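Local coordinates for protein UDP-N-acetylglucosamine pyrophosphorylase (Entamoeba histolytica, PDB 3OC9) that probably catalyses the transfer of a uridylyl group from UTP to N-acetyl-alpha-D-glucosamine 1-phosphate, giving UDP-N-acetylglucosamine and diphosphate, at residues A[207-212]-A[268-273]; A[258-263]-A[314-319]; A[60-65]-A[349-354]; A[333-338]-A[343-348]. All coordinates share one frame; numbering follows the deposited sequence. Where two conformers were deposited one is given.

Contact 1. Residues A[207-212]-A[268-273]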
loop_
_atom_site.group_PDB
_atom_site.type_symbol
_atom_site.label_atom_id
_atom_site.label_comp_id
_atom_site.label_asym_id
_atom_site.label_seq_id
_atom_site.Cartn_x
_atom_site.Cartn_y
_atom_site.Cartn_z
ATOM N N SER A 207 -6.526 -11.148 15.666
ATOM C CA SER A 207 -5.132 -10.685 15.436
ATOM C C SER A 207 -4.937 -9.215 15.841
ATOM O O SER A 207 -5.864 -8.412 15.653
ATOM C CB SER A 207 -4.783 -10.785 13.933
ATOM O OG SER A 207 -4.941 -12.109 13.423
ATOM N N GLU A 208 -3.739 -8.871 16.352
ATOM C CA GLU A 208 -3.240 -7.457 16.424
ATOM C C GLU A 208 -2.723 -6.930 15.063
ATOM O O GLU A 208 -2.971 -5.771 14.688
ATOM C CB GLU A 208 -2.113 -7.342 17.466
ATOM C CG GLU A 208 -2.616 -7.467 18.927
ATOM C CD GLU A 208 -1.467 -7.657 19.910
ATOM O OE1 GLU A 208 -0.655 -8.572 19.697
ATOM O OE2 GLU A 208 -1.401 -6.918 20.915
ATOM N N ILE A 209 -1.967 -7.778 14.358
ATOM C CA ILE A 209 -1.460 -7.478 13.001
ATOM C C ILE A 209 -1.768 -8.663 12.069
ATOM O O ILE A 209 -1.549 -9.841 12.464
ATOM C CB ILE A 209 0.097 -7.214 12.962
ATOM C CG1 ILE A 209 0.556 -6.312 14.121
ATOM C CG2 ILE A 209 0.510 -6.586 11.575
ATOM C CD1 ILE A 209 2.103 -6.154 14.231
ATOM N N CYS A 210 -2.270 -8.364 10.857
ATOM C CA CYS A 210 -2.385 -9.350 9.773
ATOM C C CYS A 210 -1.457 -8.890 8.610
ATOM O O CYS A 210 -1.692 -7.810 7.996
ATOM C CB CYS A 210 -3.853 -9.501 9.313
ATOM S SG CYS A 210 -4.134 -10.737 7.944
ATOM N N ILE A 211 -0.432 -9.698 8.299
ATOM C CA ILE A 211 0.622 -9.331 7.301
ATOM C C ILE A 211 0.421 -10.093 5.970
ATOM O O ILE A 211 0.544 -11.330 5.967
ATOM C CB ILE A 211 2.070 -9.665 7.831
ATOM C CG1 ILE A 211 2.305 -9.055 9.225
ATOM C CG2 ILE A 211 3.158 -9.174 6.836
ATOM C CD1 ILE A 211 3.639 -9.560 9.961
ATOM N N LYS A 212 0.122 -9.380 4.869
ATOM C CA LYS A 212 0.062 -10.021 3.520
ATOM C C LYS A 212 1.479 -10.312 2.963
ATOM O O LYS A 212 2.382 -9.465 3.067
ATOM C CB LYS A 212 -0.810 -9.203 2.509
ATOM C CG LYS A 212 -2.350 -9.520 2.650
ATOM C CD LYS A 212 -3.248 -8.607 1.777
ATOM C CE LYS A 212 -4.675 -9.194 1.596
ATOM N NZ LYS A 212 -5.556 -8.296 0.701
ATOM N N THR A 268 -7.255 -1.338 16.422
ATOM C CA THR A 268 -7.141 0.019 17.003
ATOM C C THR A 268 -6.372 -0.036 18.339
ATOM O O THR A 268 -5.531 0.835 18.624
ATOM C CB THR A 268 -8.548 0.705 17.120
ATOM O OG1 THR A 268 -9.133 0.815 15.812
ATOM C CG2 THR A 268 -8.437 2.102 17.737
ATOM N N SER A 269 -6.637 -1.076 19.132
ATOM C CA SER A 269 -5.905 -1.290 20.391
ATOM C C SER A 269 -4.398 -1.443 20.140
ATOM O O SER A 269 -3.572 -0.928 20.926
ATOM C CB SER A 269 -6.457 -2.510 21.141
ATOM O OG SER A 269 -5.772 -2.709 22.367
ATOM N N PHE A 270 -4.023 -2.133 19.049
ATOM C CA PHE A 270 -2.590 -2.262 18.719
ATOM C C PHE A 270 -1.967 -0.909 18.307
ATOM O O PHE A 270 -0.852 -0.581 18.747
ATOM C CB PHE A 270 -2.266 -3.381 17.680
ATOM C CG PHE A 270 -0.776 -3.488 17.378
ATOM C CD1 PHE A 270 -0.236 -2.898 16.243
ATOM C CD2 PHE A 270 0.099 -4.116 18.289
ATOM C CE1 PHE A 270 1.157 -2.939 15.998
ATOM C CE2 PHE A 270 1.485 -4.170 18.053
ATOM C CZ PHE A 270 2.016 -3.596 16.904
ATOM N N LEU A 271 -2.681 -0.127 17.491
ATOM C CA LEU A 271 -2.215 1.220 17.109
ATOM C C LEU A 271 -1.980 2.111 18.352
ATOM O O LEU A 271 -1.027 2.896 18.386
ATOM C CB LEU A 271 -3.195 1.909 16.124
ATOM C CG LEU A 271 -3.328 1.296 14.711
ATOM C CD1 LEU A 271 -4.410 2.024 13.928
ATOM C CD2 LEU A 271 -2.005 1.294 13.934
ATOM N N GLU A 272 -2.829 1.968 19.371
ATOM C CA GLU A 272 -2.617 2.693 20.652
ATOM C C GLU A 272 -1.292 2.315 21.338
ATOM O O GLU A 272 -0.565 3.217 21.827
ATOM C CB GLU A 272 -3.843 2.560 21.585
ATOM C CG GLU A 272 -5.092 3.278 21.034
ATOM C CD GLU A 272 -6.390 2.988 21.785
ATOM O OE1 GLU A 272 -6.659 1.811 22.143
ATOM O OE2 GLU A 272 -7.170 3.947 21.996
ATOM N N LYS A 273 -0.954 1.015 21.346
ATOM C CA LYS A 273 0.356 0.547 21.877
ATOM C C LYS A 273 1.530 1.034 21.039
ATOM O O LYS A 273 2.540 1.507 21.578
ATOM C CB LYS A 273 0.420 -0.990 21.991
ATOM C CG LYS A 273 -0.615 -1.624 22.894
ATOM C CD LYS A 273 -0.353 -3.141 23.052
ATOM C CE LYS A 273 -1.252 -3.770 24.127
ATOM N NZ LYS A 273 -2.722 -3.573 23.852
HETATM O O HOH W 1 -3.278 -4.718 21.319
#
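The tight side of this contact is the F270 ring, which takes I209 over one face and has E208 beside the root of its side chain. CG1 of I209 stands 4.1 Å from the ring centroid, 18° off the normal, a CH-pi contact displaced toward the rim, while I209 CD1 runs on to meet F270 CZ at 3.7 Å. The benzyl group reaches the strand because CG of F270 lies opposite its own backbone N across the first torsion (chi1 -179°). At the root, E208 CB and F270 CB approach to 4.0 Å, and the two side chains cross at about a right angle.

The polar side is looser and is bridged by solvent. One water donates to E208 OE2 at 2.9 Å and accepts from K273 NZ at 2.8 Å, joining two opposite charges whose own atoms, OE2 and NZ, stay 4.6 Å apart. E208 OE1 accepts from T320 N and K321 N, so both oxygens of the carboxylate have partners.

The contact thus lays the first turn of helix 268-274 against the start of strand 209-215, between its neighbours 263-267 and 322-326.

Contact 2. Residues A[258-263]-A[314-319]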
loop_
_atom_site.group_PDB
_atom_site.type_symbol
_atom_site.label_atom_id
_atom_site.label_comp_id
_atom_site.label_asym_id
_atom_site.label_seq_id
_atom_site.Cartn_x
_atom_site.Cartn_y
_atom_site.Cartn_z
ATOM N N CYS A 258 8.589 -16.050 3.221
ATOM C CA CYS A 258 7.519 -15.040 3.432
ATOM C C CYS A 258 7.958 -13.624 3.000
ATOM O O CYS A 258 8.509 -12.855 3.808
ATOM C CB CYS A 258 7.056 -15.057 4.917
ATOM S SG CYS A 258 6.155 -16.584 5.434
ATOM N N GLY A 259 7.722 -13.278 1.728
ATOM C CA GLY A 259 8.083 -11.944 1.195
ATOM C C GLY A 259 7.141 -10.825 1.650
ATOM O O GLY A 259 5.967 -10.816 1.275
ATOM N N HIS A 260 7.667 -9.844 2.403
ATOM C CA HIS A 260 6.826 -8.730 2.943
ATOM C C HIS A 260 6.515 -7.687 1.862
ATOM O O HIS A 260 7.438 -7.092 1.297
ATOM C CB HIS A 260 7.549 -8.050 4.145
ATOM C CG HIS A 260 6.887 -6.786 4.628
ATOM N ND1 HIS A 260 7.498 -5.549 4.554
ATOM C CD2 HIS A 260 5.671 -6.573 5.197
ATOM C CE1 HIS A 260 6.676 -4.626 5.038
ATOM N NE2 HIS A 260 5.562 -5.222 5.446
ATOM N N ILE A 261 5.235 -7.465 1.554
ATOM C CA ILE A 261 4.893 -6.560 0.423
ATOM C C ILE A 261 4.114 -5.280 0.815
ATOM O O ILE A 261 3.558 -4.585 -0.054
ATOM C CB ILE A 261 4.192 -7.284 -0.783
ATOM C CG1 ILE A 261 3.139 -8.249 -0.295
ATOM C CG2 ILE A 261 5.233 -7.957 -1.754
ATOM C CD1 ILE A 261 1.884 -7.562 0.154
ATOM N N SER A 262 4.097 -4.962 2.112
ATOM C CA SER A 262 3.530 -3.685 2.632
ATOM C C SER A 262 2.014 -3.488 2.392
ATOM O O SER A 262 1.578 -2.405 1.971
ATOM C CB SER A 262 4.294 -2.429 2.124
ATOM O OG SER A 262 5.652 -2.398 2.543
ATOM N N ILE A 263 1.227 -4.528 2.668
ATOM C CA ILE A 263 -0.248 -4.397 2.811
ATOM C C ILE A 263 -0.580 -5.056 4.171
ATOM O O ILE A 263 -0.621 -6.296 4.263
ATOM C CB ILE A 263 -1.057 -5.054 1.632
ATOM C CG1 ILE A 263 -0.582 -4.549 0.253
ATOM C CG2 ILE A 263 -2.611 -4.795 1.808
ATOM C CD1 ILE A 263 -1.073 -5.417 -0.951
ATOM N N ASP A 314 9.638 -2.077 11.953
ATOM C CA ASP A 314 10.310 -2.336 13.240
ATOM C C ASP A 314 9.341 -2.417 14.432
ATOM O O ASP A 314 9.766 -2.772 15.536
ATOM C CB ASP A 314 11.440 -1.305 13.522
ATOM C CG ASP A 314 12.678 -1.516 12.635
ATOM O OD1 ASP A 314 13.024 -2.686 12.306
ATOM O OD2 ASP A 314 13.333 -0.502 12.263
ATOM N N VAL A 315 8.050 -2.120 14.201
ATOM C CA VAL A 315 7.003 -2.278 15.236
ATOM C C VAL A 315 6.483 -3.731 15.373
ATOM O O VAL A 315 5.915 -4.086 16.411
ATOM C CB VAL A 315 5.817 -1.263 15.070
ATOM C CG1 VAL A 315 4.706 -1.805 14.161
ATOM C CG2 VAL A 315 5.249 -0.885 16.454
ATOM N N PHE A 316 6.733 -4.565 14.360
ATOM C CA PHE A 316 6.196 -5.953 14.351
ATOM C C PHE A 316 6.487 -6.801 15.624
ATOM O O PHE A 316 5.585 -7.526 16.086
ATOM C CB PHE A 316 6.584 -6.750 13.067
ATOM C CG PHE A 316 5.958 -6.249 11.747
ATOM C CD1 PHE A 316 5.035 -5.191 11.679
ATOM C CD2 PHE A 316 6.325 -6.893 10.546
ATOM C CE1 PHE A 316 4.491 -4.771 10.412
ATOM C CE2 PHE A 316 5.787 -6.480 9.268
ATOM C CZ PHE A 316 4.860 -5.433 9.210
ATOM N N PRO A 317 7.724 -6.727 16.201
ATOM C CA PRO A 317 7.988 -7.589 17.388
ATOM C C PRO A 317 7.258 -7.178 18.696
ATOM O O PRO A 317 7.267 -7.943 19.688
ATOM C CB PRO A 317 9.524 -7.549 17.551
ATOM C CG PRO A 317 10.022 -6.457 16.651
ATOM C CD PRO A 317 8.955 -6.119 15.643
ATOM N N LEU A 318 6.615 -6.004 18.691
ATOM C CA LEU A 318 5.763 -5.586 19.824
ATOM C C LEU A 318 4.501 -6.461 19.978
ATOM O O LEU A 318 3.989 -6.660 21.097
ATOM C CB LEU A 318 5.389 -4.092 19.692
ATOM C CG LEU A 318 4.519 -3.412 20.774
ATOM C CD1 LEU A 318 5.210 -3.391 22.136
ATOM C CD2 LEU A 318 4.155 -1.995 20.354
ATOM N N ALA A 319 3.992 -6.982 18.862
ATOM C CA ALA A 319 2.760 -7.807 18.871
ATOM C C ALA A 319 2.932 -9.245 19.408
ATOM O O ALA A 319 3.977 -9.863 19.175
ATOM C CB ALA A 319 2.162 -7.843 17.459
#
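This is an aromatic pair in the protein interior, an offset edge-to-face contact between H260, on strand 258-261 of the large mixed sheet, and F316, in the 3-10 segment that precedes strand 322-326. The ring planes stand almost perpendicular, at 84°, with centroids 5.6 Å apart, and the edge of F316 is directed toward the face of H260. The phenyl ring meets the imidazole with its far end: CZ comes to 3.8 Å from H260 NE2, and the adjacent F316 CE2 lies 4.1 Å from H260 CD2. From the phenyl side, NE2 sits at the ring edge, close to the plane. The two backbones are far apart, with the CA atoms of H260 and F316 separated by 11.8 Å, and the side chains alone span the distance. H260 extends from its strand with CG anti to the backbone N (chi1 171°).

The strand that carries H260 pairs antiparallel with strand 209-215, within the central sheet of a nucleotidyltransferase of the GT-A clan. The strand direction changes at S262, whose backbone N lies 3.6 Å above the imidazole plane, toward the rim. Just beyond, N264 forms a hydrogen bond through ND2 with H260 NE2, so the nitrogen nearest F316 also has a polar partner. On the other side of the pair, backbone hydrogen bonds from L318 N to V315 O and from A319 N to F316 O shape the 3-10 turn. The F316 side chain also packs on I211 of strand 209-215 and V235 of strand 232-236.

Contact 3. Residues A[60-65]-A[349-354]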
loop_
_atom_site.group_PDB
_atom_site.type_symbol
_atom_site.label_atom_id
_atom_site.label_comp_id
_atom_site.label_asym_id
_atom_site.label_seq_id
_atom_site.Cartn_x
_atom_site.Cartn_y
_atom_site.Cartn_z
ATOM N N LEU A 60 -2.527 7.717 -14.918
ATOM C CA LEU A 60 -2.185 6.485 -15.659
ATOM C C LEU A 60 -2.678 6.539 -17.125
ATOM O O LEU A 60 -3.851 6.800 -17.367
ATOM C CB LEU A 60 -2.753 5.266 -14.920
ATOM C CG LEU A 60 -2.282 5.243 -13.449
ATOM C CD1 LEU A 60 -3.302 4.602 -12.496
ATOM C CD2 LEU A 60 -0.937 4.555 -13.356
ATOM N N PRO A 61 -1.793 6.251 -18.110
ATOM C CA PRO A 61 -2.243 6.378 -19.513
ATOM C C PRO A 61 -3.061 5.190 -20.055
ATOM O O PRO A 61 -2.665 4.572 -21.050
ATOM C CB PRO A 61 -0.921 6.543 -20.284
ATOM C CG PRO A 61 0.079 5.730 -19.460
ATOM C CD PRO A 61 -0.356 5.928 -18.010
ATOM N N PHE A 62 -4.205 4.905 -19.433
ATOM C CA PHE A 62 -5.134 3.888 -19.910
ATOM C C PHE A 62 -5.958 4.463 -21.084
ATOM O O PHE A 62 -5.827 5.660 -21.414
ATOM C CB PHE A 62 -6.083 3.409 -18.794
ATOM C CG PHE A 62 -5.391 2.798 -17.581
ATOM C CD1 PHE A 62 -4.247 2.024 -17.715
ATOM C CD2 PHE A 62 -5.931 2.984 -16.304
ATOM C CE1 PHE A 62 -3.630 1.441 -16.582
ATOM C CE2 PHE A 62 -5.319 2.410 -15.161
ATOM C CZ PHE A 62 -4.164 1.639 -15.319
ATOM N N GLU A 63 -6.805 3.638 -21.697
ATOM C CA GLU A 63 -7.732 4.137 -22.740
ATOM C C GLU A 63 -8.668 5.215 -22.171
ATOM O O GLU A 63 -9.032 6.171 -22.874
ATOM C CB GLU A 63 -8.521 2.999 -23.404
ATOM C CG GLU A 63 -7.654 1.997 -24.223
ATOM C CD GLU A 63 -6.930 2.638 -25.400
ATOM O OE1 GLU A 63 -7.553 3.445 -26.119
ATOM O OE2 GLU A 63 -5.732 2.341 -25.602
ATOM N N ILE A 64 -9.055 5.034 -20.907
ATOM C CA ILE A 64 -9.769 6.058 -20.129
ATOM C C ILE A 64 -8.834 6.494 -18.983
ATOM O O ILE A 64 -8.693 5.782 -17.977
ATOM C CB ILE A 64 -11.126 5.532 -19.564
ATOM C CG1 ILE A 64 -12.004 4.936 -20.672
ATOM C CG2 ILE A 64 -11.876 6.627 -18.795
ATOM C CD1 ILE A 64 -12.344 5.903 -21.808
ATOM N N PRO A 65 -8.167 7.659 -19.128
ATOM C CA PRO A 65 -7.108 8.008 -18.162
ATOM C C PRO A 65 -7.619 8.452 -16.786
ATOM O O PRO A 65 -8.481 9.342 -16.707
ATOM C CB PRO A 65 -6.365 9.168 -18.841
ATOM C CG PRO A 65 -7.049 9.383 -20.184
ATOM C CD PRO A 65 -8.393 8.748 -20.099
ATOM N N THR A 349 4.102 -2.351 -17.956
ATOM C CA THR A 349 4.018 -3.597 -17.168
ATOM C C THR A 349 2.748 -3.616 -16.304
ATOM O O THR A 349 2.103 -4.675 -16.152
ATOM C CB THR A 349 5.298 -3.903 -16.307
ATOM O OG1 THR A 349 5.497 -2.901 -15.291
ATOM C CG2 THR A 349 6.546 -3.988 -17.181
ATOM N N VAL A 350 2.386 -2.441 -15.773
ATOM C CA VAL A 350 1.116 -2.272 -15.029
ATOM C C VAL A 350 -0.105 -2.542 -15.926
ATOM O O VAL A 350 -0.991 -3.318 -15.556
ATOM C CB VAL A 350 1.015 -0.872 -14.333
ATOM C CG1 VAL A 350 -0.394 -0.651 -13.765
ATOM C CG2 VAL A 350 2.096 -0.724 -13.241
ATOM N N LYS A 351 -0.158 -1.907 -17.102
ATOM C CA LYS A 351 -1.204 -2.186 -18.110
ATOM C C LYS A 351 -1.393 -3.673 -18.455
ATOM O O LYS A 351 -2.528 -4.180 -18.409
ATOM C CB LYS A 351 -0.916 -1.414 -19.408
ATOM C CG LYS A 351 -1.732 -0.192 -19.612
ATOM C CD LYS A 351 -1.548 0.271 -21.072
ATOM C CE LYS A 351 -2.213 1.599 -21.306
ATOM N NZ LYS A 351 -1.712 2.277 -22.543
ATOM N N ARG A 352 -0.285 -4.354 -18.792
ATOM C CA ARG A 352 -0.295 -5.788 -19.140
ATOM C C ARG A 352 -0.904 -6.648 -18.024
ATOM O O ARG A 352 -1.712 -7.556 -18.305
ATOM C CB ARG A 352 1.131 -6.265 -19.488
ATOM C CG ARG A 352 1.266 -7.740 -19.912
ATOM C CD ARG A 352 2.735 -8.170 -20.066
ATOM N NE ARG A 352 3.351 -7.603 -21.265
ATOM C CZ ARG A 352 4.255 -6.627 -21.252
ATOM N NH1 ARG A 352 4.670 -6.124 -20.098
ATOM N NH2 ARG A 352 4.750 -6.156 -22.392
ATOM N N ASP A 353 -0.528 -6.351 -16.770
ATOM C CA ASP A 353 -0.996 -7.108 -15.598
ATOM C C ASP A 353 -2.504 -6.852 -15.322
ATOM O O ASP A 353 -3.265 -7.798 -15.076
ATOM C CB ASP A 353 -0.137 -6.779 -14.345
ATOM C CG ASP A 353 1.276 -7.427 -14.367
ATOM O OD1 ASP A 353 1.494 -8.444 -15.057
ATOM O OD2 ASP A 353 2.173 -6.923 -13.648
ATOM N N TRP A 354 -2.932 -5.585 -15.389
ATOM C CA TRP A 354 -4.357 -5.232 -15.156
ATOM C C TRP A 354 -5.288 -5.865 -16.233
ATOM O O TRP A 354 -6.352 -6.427 -15.904
ATOM C CB TRP A 354 -4.534 -3.699 -15.027
ATOM C CG TRP A 354 -5.961 -3.206 -14.689
ATOM C CD1 TRP A 354 -6.799 -3.683 -13.701
ATOM C CD2 TRP A 354 -6.661 -2.121 -15.314
ATOM N NE1 TRP A 354 -7.983 -2.980 -13.705
ATOM C CE2 TRP A 354 -7.930 -2.022 -14.686
ATOM C CE3 TRP A 354 -6.351 -1.242 -16.363
ATOM C CZ2 TRP A 354 -8.881 -1.068 -15.060
ATOM C CZ3 TRP A 354 -7.310 -0.280 -16.741
ATOM C CH2 TRP A 354 -8.560 -0.213 -16.088
HETATM O O HOH W 2 -4.127 0.550 -24.100
#
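F62 has W354 CZ3 over the centre of one face and K351 CG at its edge, and these two encounters carry most of the contact. CZ3 of W354 lies 3.5 Å above the F62 plane, and the closest pair of atoms between the two rings is F62 CD2 with W354 CZ3 at 3.6 Å. The rings meet obliquely, their planes inclined at 35°, with the centroid of the indole six-membered ring 4.5 Å from that of F62. In the plane of the phenyl ring, K351 CG touches F62 CD1 at 3.9 Å, and the two side chains run past each other in opposite directions.

Beyond CG the lysine chain is extended, which takes its ammonium group past the ring to the backbone of the loop. There K351 NZ gives a weak hydrogen bond to P61 O, 2.9 Å away. The same nitrogen also has a weak bond to a water that donates to E63 OE2 at 2.8 Å, so the E63 carboxylate faces the lysine through solvent.

The next shell fixes the loop. An inverse gamma turn centred on P61 is closed by F62 N to L60 O at 2.8 Å, and L60 CB lies over the F62 face opposite W354, toward the rim. E63 N is bound by the carboxylate of E378, a residue of strand 377-379 whose side chain touches both F62 and W354. The loop between strands 59-60 and 66-67 is therefore packed between helix 347-364 and helix 68-87, where M71 meets both L60 and F62.

Contact 4. Residues A[333-338]-A[343-348]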
loop_
_atom_site.group_PDB
_atom_site.type_symbol
_atom_site.label_atom_id
_atom_site.label_comp_id
_atom_site.label_asym_id
_atom_site.label_seq_id
_atom_site.Cartn_x
_atom_site.Cartn_y
_atom_site.Cartn_z
ATOM N N PHE A 333 -0.499 -7.855 -6.947
ATOM C CA PHE A 333 0.834 -7.159 -6.962
ATOM C C PHE A 333 1.359 -6.720 -8.352
ATOM O O PHE A 333 1.892 -7.538 -9.095
ATOM C CB PHE A 333 1.920 -7.975 -6.223
ATOM C CG PHE A 333 3.231 -7.215 -6.037
ATOM C CD1 PHE A 333 3.382 -6.308 -4.999
ATOM C CD2 PHE A 333 4.294 -7.396 -6.938
ATOM C CE1 PHE A 333 4.584 -5.583 -4.840
ATOM C CE2 PHE A 333 5.499 -6.671 -6.799
ATOM C CZ PHE A 333 5.638 -5.772 -5.748
ATOM N N SER A 334 1.240 -5.426 -8.678
ATOM C CA SER A 334 1.930 -4.840 -9.866
ATOM C C SER A 334 2.273 -3.374 -9.571
ATOM O O SER A 334 1.369 -2.537 -9.502
ATOM C CB SER A 334 1.068 -4.965 -11.139
ATOM O OG SER A 334 1.799 -4.593 -12.320
ATOM N N ALA A 335 3.564 -3.070 -9.367
ATOM C CA ALA A 335 3.986 -1.739 -8.860
ATOM C C ALA A 335 4.389 -0.760 -9.964
ATOM O O ALA A 335 4.938 -1.183 -10.978
ATOM C CB ALA A 335 5.116 -1.872 -7.872
ATOM N N LEU A 336 4.141 0.533 -9.737
ATOM C CA LEU A 336 4.624 1.619 -10.636
ATOM C C LEU A 336 5.739 2.418 -9.959
ATOM O O LEU A 336 5.477 3.169 -8.998
ATOM C CB LEU A 336 3.484 2.561 -11.055
ATOM C CG LEU A 336 3.892 3.780 -11.919
ATOM C CD1 LEU A 336 4.486 3.354 -13.270
ATOM C CD2 LEU A 336 2.726 4.780 -12.127
ATOM N N LYS A 337 6.973 2.255 -10.457
ATOM C CA LYS A 337 8.173 2.848 -9.841
ATOM C C LYS A 337 9.107 3.611 -10.803
ATOM O O LYS A 337 9.785 4.565 -10.381
ATOM C CB LYS A 337 8.975 1.788 -9.083
ATOM C CG LYS A 337 8.264 1.275 -7.834
ATOM C CD LYS A 337 8.989 0.119 -7.178
ATOM C CE LYS A 337 8.582 0.003 -5.716
ATOM N NZ LYS A 337 9.140 1.146 -4.918
ATOM N N ASN A 338 9.137 3.195 -12.072
ATOM C CA ASN A 338 10.108 3.697 -13.062
ATOM C C ASN A 338 9.461 4.308 -14.322
ATOM O O ASN A 338 8.310 3.994 -14.673
ATOM C CB ASN A 338 11.056 2.556 -13.500
ATOM C CG ASN A 338 11.781 1.888 -12.340
ATOM O OD1 ASN A 338 12.417 2.550 -11.505
ATOM N ND2 ASN A 338 11.708 0.550 -12.293
ATOM N N SER A 343 12.980 -1.398 -17.955
ATOM C CA SER A 343 12.104 -2.439 -18.507
ATOM C C SER A 343 11.313 -3.192 -17.433
ATOM O O SER A 343 10.780 -4.281 -17.688
ATOM C CB SER A 343 12.906 -3.422 -19.383
ATOM O OG SER A 343 13.758 -4.219 -18.582
ATOM N N PHE A 344 11.226 -2.610 -16.236
ATOM C CA PHE A 344 10.410 -3.192 -15.155
ATOM C C PHE A 344 9.670 -2.128 -14.329
ATOM O O PHE A 344 10.093 -0.976 -14.305
ATOM C CB PHE A 344 11.251 -4.143 -14.278
ATOM C CG PHE A 344 12.296 -3.461 -13.437
ATOM C CD1 PHE A 344 12.098 -3.296 -12.064
ATOM C CD2 PHE A 344 13.491 -3.009 -14.003
ATOM C CE1 PHE A 344 13.070 -2.668 -11.264
ATOM C CE2 PHE A 344 14.472 -2.372 -13.213
ATOM C CZ PHE A 344 14.256 -2.204 -11.843
ATOM N N ASP A 345 8.563 -2.525 -13.682
ATOM C CA ASP A 345 7.730 -1.632 -12.814
ATOM C C ASP A 345 7.406 -0.264 -13.450
ATOM O O ASP A 345 7.645 0.796 -12.834
ATOM C CB ASP A 345 8.360 -1.460 -11.419
ATOM C CG ASP A 345 8.490 -2.781 -10.650
ATOM O OD1 ASP A 345 7.875 -3.788 -11.047
ATOM O OD2 ASP A 345 9.203 -2.800 -9.634
ATOM N N ASN A 346 6.867 -0.306 -14.675
ATOM C CA ASN A 346 6.519 0.910 -15.458
ATOM C C ASN A 346 5.055 0.906 -15.966
ATOM O O ASN A 346 4.290 -0.017 -15.652
ATOM C CB ASN A 346 7.535 1.126 -16.604
ATOM C CG ASN A 346 7.506 0.014 -17.648
ATOM O OD1 ASN A 346 6.440 -0.489 -18.018
ATOM N ND2 ASN A 346 8.692 -0.357 -18.157
ATOM N N VAL A 347 4.646 1.933 -16.724
ATOM C CA VAL A 347 3.241 2.038 -17.144
ATOM C C VAL A 347 2.781 0.893 -18.044
ATOM O O VAL A 347 1.625 0.478 -17.978
ATOM C CB VAL A 347 2.861 3.441 -17.751
ATOM C CG1 VAL A 347 2.932 4.521 -16.688
ATOM C CG2 VAL A 347 3.745 3.800 -18.960
ATOM N N ASN A 348 3.699 0.362 -18.858
ATOM C CA ASN A 348 3.410 -0.786 -19.718
ATOM C C ASN A 348 3.262 -2.117 -18.969
ATOM O O ASN A 348 2.368 -2.903 -19.305
ATOM C CB ASN A 348 4.443 -0.899 -20.858
ATOM C CG ASN A 348 4.232 0.169 -21.935
ATOM O OD1 ASN A 348 3.127 0.703 -22.088
ATOM N ND2 ASN A 348 5.290 0.490 -22.678
HETATM O O HOH W 3 5.607 -5.084 -9.913
HETATM O O HOH W 4 6.489 4.374 -16.767
#
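Three direct hydrogen bonds join K337 and N338 to the backbone carbonyls of F344 and D345. D345 O receives two of them, from K337 N and from N338 N, each 2.9 Å long; the donors arrive from opposite faces of the carbonyl plane. The third is a side-chain bond: N338 ND2 reaches F344 O at 3.0 Å with the N-H pointing almost straight at it (178°). The oxygen lies in the amide plane, although the donor sits well above the plane of the carbonyl.

Of two bridging waters, one accepts from A335 N and donates to D345 OD1, and the other links N338 O to V347 N.

Van der Waals and ring contacts add to these. N338 ND2 also rests 3.6 Å above one face of the F344 ring, toward the rim, with amide and ring planes 72° apart. L336 CD1 meets V347 CG1 at 3.9 Å. K337 and D345 lie side by side, pointing the same way, with K337 CD 3.8 Å from D345 OD2.

N346 is the N-cap of helix 347-364, OD1 accepting from T349 N and ND2 donating to E342 O. N338 OD1 is in turn bound by R48 NE, so both ends of its amide are engaged. Such doubly used groups should hold the loop in a definite shape as it enters the helix.

How the contacts relate
From the N terminus, the loop at 60-65 is reached first, but its partner on helix 347-364 comes almost three hundred residues later, so contact 3 closes a long loop that encloses the other three. Within it, contacts 1 and 2 cross: 207-212, 258-263, 268-273 and 314-319 alternate along the chain. They join neighbouring strands of the large sheet to a short helix and a 3-10 turn, and touch where I209 packs on A319. Contact 4 follows in series, closing a short loop that leads into helix 347-364. It adjoins contact 3 through S334 and D353, and meets contact 2 where F333 packs on I261.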